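Local coordinates for protein rhizobiales Sp. Pch2 (PDB 6PB3) that probably acts as a hexameric AAA+ ATPase of the TRIP13/Pch2 type that remodels HORMA domain proteins to regulate bacterial cGAS-like enzymes in defence against bacteriophages, at residues L76-K87 with V199-L209. Sequence-based numbering, arbitrary orientation.
Sequences LIVLAGDVGSGK and VIMCTNRVDSL. With SO4 (sulfate ion), chain B.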
loop_
_atom_site.group_PDB
_atom_site.type_symbol
_atom_site.label_atom_id
_atom_site.label_comp_id
_atom_site.label_asym_id
_atom_site.label_seq_id
_atom_site.Cartn_x
_atom_site.Cartn_y
_atom_site.Cartn_z
ATOM N N LEU A 76 30.083 1.087 16.230
ATOM C CA LEU A 76 28.667 1.421 16.264
ATOM C C LEU A 76 27.885 0.168 16.614
ATOM O O LEU A 76 28.132 -0.897 16.043
ATOM C CB LEU A 76 28.196 1.981 14.909
ATOM C CG LEU A 76 26.683 2.016 14.654
ATOM C CD1 LEU A 76 25.991 3.100 15.487
ATOM C CD2 LEU A 76 26.376 2.206 13.152
ATOM N N ILE A 77 26.932 0.300 17.531
ATOM C CA ILE A 77 26.036 -0.789 17.900
ATOM C C ILE A 77 24.606 -0.315 17.704
ATOM O O ILE A 77 24.225 0.755 18.195
ATOM C CB ILE A 77 26.259 -1.255 19.352
ATOM C CG1 ILE A 77 27.707 -1.699 19.536
ATOM C CG2 ILE A 77 25.304 -2.406 19.681
ATOM C CD1 ILE A 77 28.125 -1.910 20.988
ATOM N N VAL A 78 23.815 -1.113 16.997
ATOM C CA VAL A 78 22.430 -0.784 16.690
ATOM C C VAL A 78 21.528 -1.640 17.567
ATOM O O VAL A 78 21.681 -2.866 17.611
ATOM C CB VAL A 78 22.132 -1.001 15.197
ATOM C CG1 VAL A 78 20.624 -0.876 14.913
ATOM C CG2 VAL A 78 22.877 0.030 14.368
ATOM N N LEU A 79 20.599 -0.996 18.271
ATOM C CA LEU A 79 19.526 -1.674 18.992
ATOM C C LEU A 79 18.251 -1.474 18.199
ATOM O O LEU A 79 17.792 -0.338 18.049
ATOM C CB LEU A 79 19.365 -1.127 20.417
ATOM C CG LEU A 79 20.583 -1.033 21.331
ATOM C CD1 LEU A 79 20.124 -0.699 22.777
ATOM C CD2 LEU A 79 21.387 -2.312 21.311
ATOM N N ALA A 80 17.680 -2.571 17.697
ATOM C CA ALA A 80 16.536 -2.509 16.793
ATOM C C ALA A 80 15.414 -3.406 17.298
ATOM O O ALA A 80 15.673 -4.513 17.781
ATOM C CB ALA A 80 16.931 -2.954 15.376
ATOM N N GLY A 81 14.175 -2.951 17.179
ATOM C CA GLY A 81 13.042 -3.802 17.480
ATOM C C GLY A 81 11.878 -3.040 18.087
ATOM O O GLY A 81 11.823 -1.812 18.056
ATOM N N ASP A 82 10.949 -3.825 18.640
ATOM C CA ASP A 82 9.661 -3.337 19.110
ATOM C C ASP A 82 9.788 -2.157 20.068
ATOM O O ASP A 82 10.661 -2.119 20.941
ATOM C CB ASP A 82 8.897 -4.478 19.794
ATOM C CG ASP A 82 8.662 -5.666 18.858
ATOM O OD1 ASP A 82 8.613 -5.449 17.630
ATOM O OD2 ASP A 82 8.526 -6.810 19.348
ATOM N N VAL A 83 8.882 -1.197 19.892
ATOM C CA VAL A 83 8.786 -0.073 20.808
ATOM C C VAL A 83 8.382 -0.565 22.189
ATOM O O VAL A 83 7.556 -1.477 22.332
ATOM C CB VAL A 83 7.776 0.944 20.255
ATOM C CG1 VAL A 83 7.610 2.112 21.213
ATOM C CG2 VAL A 83 8.216 1.412 18.875
ATOM N N GLY A 84 8.961 0.048 23.219
ATOM C CA GLY A 84 8.596 -0.302 24.576
ATOM C C GLY A 84 9.237 -1.569 25.088
ATOM O O GLY A 84 8.776 -2.115 26.096
ATOM N N SER A 85 10.246 -2.082 24.393
ATOM C CA SER A 85 10.992 -3.241 24.854
ATOM C C SER A 85 12.028 -2.901 25.921
ATOM O O SER A 85 12.553 -3.823 26.550
ATOM C CB SER A 85 11.708 -3.906 23.676
ATOM O OG SER A 85 10.794 -4.243 22.656
ATOM N N GLY A 86 12.336 -1.624 26.136
ATOM C CA GLY A 86 13.417 -1.237 27.032
ATOM C C GLY A 86 14.735 -0.917 26.353
ATOM O O GLY A 86 15.764 -0.787 27.047
ATOM N N LYS A 87 14.737 -0.784 25.025
ATOM C CA LYS A 87 15.972 -0.499 24.289
ATOM C C LYS A 87 16.642 0.764 24.807
ATOM O O LYS A 87 17.849 0.775 25.086
ATOM C CB LYS A 87 15.670 -0.350 22.792
ATOM C CG LYS A 87 15.116 -1.591 22.109
ATOM C CD LYS A 87 14.960 -1.358 20.606
ATOM C CE LYS A 87 13.613 -0.697 20.254
ATOM N NZ LYS A 87 13.558 0.761 20.507
ATOM N N VAL A 199 29.454 4.200 19.729
ATOM C CA VAL A 199 28.159 4.809 19.458
ATOM C C VAL A 199 27.085 3.746 19.612
ATOM O O VAL A 199 27.215 2.643 19.070
ATOM C CB VAL A 199 28.083 5.430 18.045
ATOM C CG1 VAL A 199 26.767 6.225 17.889
ATOM C CG2 VAL A 199 29.294 6.296 17.751
ATOM N N ILE A 200 26.028 4.081 20.339
ATOM C CA ILE A 200 24.836 3.253 20.431
ATOM C C ILE A 200 23.719 3.993 19.729
ATOM O O ILE A 200 23.451 5.167 20.024
ATOM C CB ILE A 200 24.434 2.963 21.889
ATOM C CG1 ILE A 200 25.563 2.240 22.627
ATOM C CG2 ILE A 200 23.100 2.182 21.917
ATOM C CD1 ILE A 200 25.351 2.115 24.129
HETATM N N MSE A 201 23.042 3.313 18.832
HETATM C CA MSE A 201 21.854 3.958 18.322
HETATM C C MSE A 201 20.668 3.023 18.331
HETATM O O MSE A 201 20.780 1.834 18.048
HETATM C CB MSE A 201 22.121 4.519 16.944
HETATM C CG MSE A 201 22.347 3.534 15.869
HETATM SE SE MSE A 201 22.021 4.621 14.307
HETATM C CE MSE A 201 20.217 5.094 14.732
ATOM N N CYS A 202 19.517 3.583 18.676
ATOM C CA CYS A 202 18.283 2.832 18.801
ATOM C C CYS A 202 17.373 3.180 17.636
ATOM O O CYS A 202 17.302 4.340 17.220
ATOM C CB CYS A 202 17.572 3.139 20.143
ATOM S SG CYS A 202 18.609 2.812 21.589
ATOM N N THR A 203 16.668 2.171 17.131
ATOM C CA THR A 203 15.690 2.340 16.072
ATOM C C THR A 203 14.588 1.319 16.301
ATOM O O THR A 203 14.826 0.237 16.846
ATOM C CB THR A 203 16.317 2.155 14.690
ATOM O OG1 THR A 203 15.333 2.405 13.688
ATOM C CG2 THR A 203 16.845 0.738 14.532
ATOM N N ASN A 204 13.373 1.678 15.912
ATOM C CA ASN A 204 12.282 0.718 16.001
ATOM C C ASN A 204 12.412 -0.343 14.924
ATOM O O ASN A 204 12.337 -1.543 15.207
ATOM C CB ASN A 204 10.947 1.441 15.896
ATOM C CG ASN A 204 10.848 2.564 16.875
ATOM O OD1 ASN A 204 11.450 2.524 17.956
ATOM N ND2 ASN A 204 10.110 3.594 16.502
ATOM N N ARG A 205 12.619 0.074 13.682
ATOM C CA ARG A 205 12.820 -0.869 12.595
ATOM C C ARG A 205 14.158 -0.607 11.931
ATOM O O ARG A 205 14.423 0.504 11.467
ATOM C CB ARG A 205 11.710 -0.788 11.567
ATOM C CG ARG A 205 11.469 -2.111 10.877
ATOM C CD ARG A 205 10.459 -2.960 11.637
ATOM N NE ARG A 205 10.018 -4.101 10.835
ATOM C CZ ARG A 205 8.849 -4.721 10.979
ATOM N NH1 ARG A 205 7.979 -4.313 11.896
ATOM N NH2 ARG A 205 8.547 -5.750 10.195
ATOM N N VAL A 206 14.988 -1.642 11.881
ATOM C CA VAL A 206 16.319 -1.503 11.305
ATOM C C VAL A 206 16.239 -1.065 9.847
ATOM O O VAL A 206 17.123 -0.349 9.358
ATOM C CB VAL A 206 17.086 -2.827 11.478
ATOM C CG1 VAL A 206 16.391 -3.953 10.727
ATOM C CG2 VAL A 206 18.498 -2.670 11.009
ATOM N N ASP A 207 15.159 -1.435 9.144
ATOM C CA ASP A 207 14.962 -0.991 7.768
ATOM C C ASP A 207 14.795 0.519 7.685
ATOM O O ASP A 207 14.991 1.099 6.615
ATOM C CB ASP A 207 13.750 -1.716 7.163
ATOM C CG ASP A 207 13.256 -1.082 5.875
ATOM O OD1 ASP A 207 14.067 -0.903 4.939
ATOM O OD2 ASP A 207 12.044 -0.779 5.790
ATOM N N SER A 208 14.453 1.177 8.792
ATOM C CA SER A 208 14.380 2.633 8.761
ATOM C C SER A 208 15.754 3.256 8.576
ATOM O O SER A 208 15.873 4.335 7.985
ATOM C CB SER A 208 13.732 3.161 10.039
ATOM O OG SER A 208 14.113 4.507 10.269
ATOM N N LEU A 209 16.799 2.590 9.052
ATOM C CA LEU A 209 18.128 3.181 9.033
ATOM C C LEU A 209 18.668 3.289 7.615
ATOM O O LEU A 209 18.427 2.425 6.771
ATOM C CB LEU A 209 19.087 2.358 9.876
ATOM C CG LEU A 209 19.068 2.693 11.352
ATOM C CD1 LEU A 209 20.113 1.847 12.062
ATOM C CD2 LEU A 209 19.354 4.169 11.487
HETATM S S SO4 B . 12.032 1.166 23.757
HETATM O O1 SO4 B . 11.050 1.809 22.880
HETATM O O2 SO4 B . 13.205 2.032 23.793
HETATM O O3 SO4 B . 11.473 1.048 25.124
HETATM O O4 SO4 B . 12.320 -0.190 23.297
#
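Leu76 to Gly81 pairs in parallel with Val199 to Thr203, two neighbouring central strands of the AAA+ core sheet, flanked by strands 151-157 and 219-223. The strands are twisted by 18° against each other, and five backbone hydrogen bonds join them. Four are short, such as Leu79 N to Met201 O at 2.8 Å; the last, Gly81 N to Thr203 O, stretches to 3.3 Å and bends to 147° at the hydrogen as the strands end. On the face packed against helix 179-192, Leu76 CD1 and Val78 CG2 both touch CG of selenomethionine Met201, Leu76 CD1 at 3.7 Å. With this CG between its backbone N and carbonyl carbon, Met201 lies alongside Val78, pointing the same way, and crosses Leu76 at a slant. Farther along this face, Val78 CG1 and CG2 each lie 4.0 Å from Leu209 CD1, the two side chains meeting tip to tip, while Ala80 CB packs on Thr203 CG2 and Val206 CB. Thr203 OG1 donates a hydrogen bond to Arg205 O from above the carbonyl plane, and Ser208 N bonds the same oxygen from the opposite face, tying the strand to the 3-10 turn. On the other face, Leu79 CG leans across Ile200 CG2 and Leu79 CD1 rests on Cys202 SG; Ile77 and Ile200 pack on helix 33-47. Beyond the strand, Val83 CG2 lies 3.5 Å from Asn204 CG, and Pro211 of a neighbouring subunit packs on both residues. Lys87, bent at chi3 and chi4, brings CE to 3.7 Å from Thr203 O and NZ weakly to the sulfate. Gly84 N grips sulfate O1 at 2.8 Å, nearly straight (171°), and the amides of Gly86 and Lys87 hold O3 and O4. This strand-loop-helix cradle is consistent with a Walker A P-loop, the sulfate probably marking a nucleotide phosphate site.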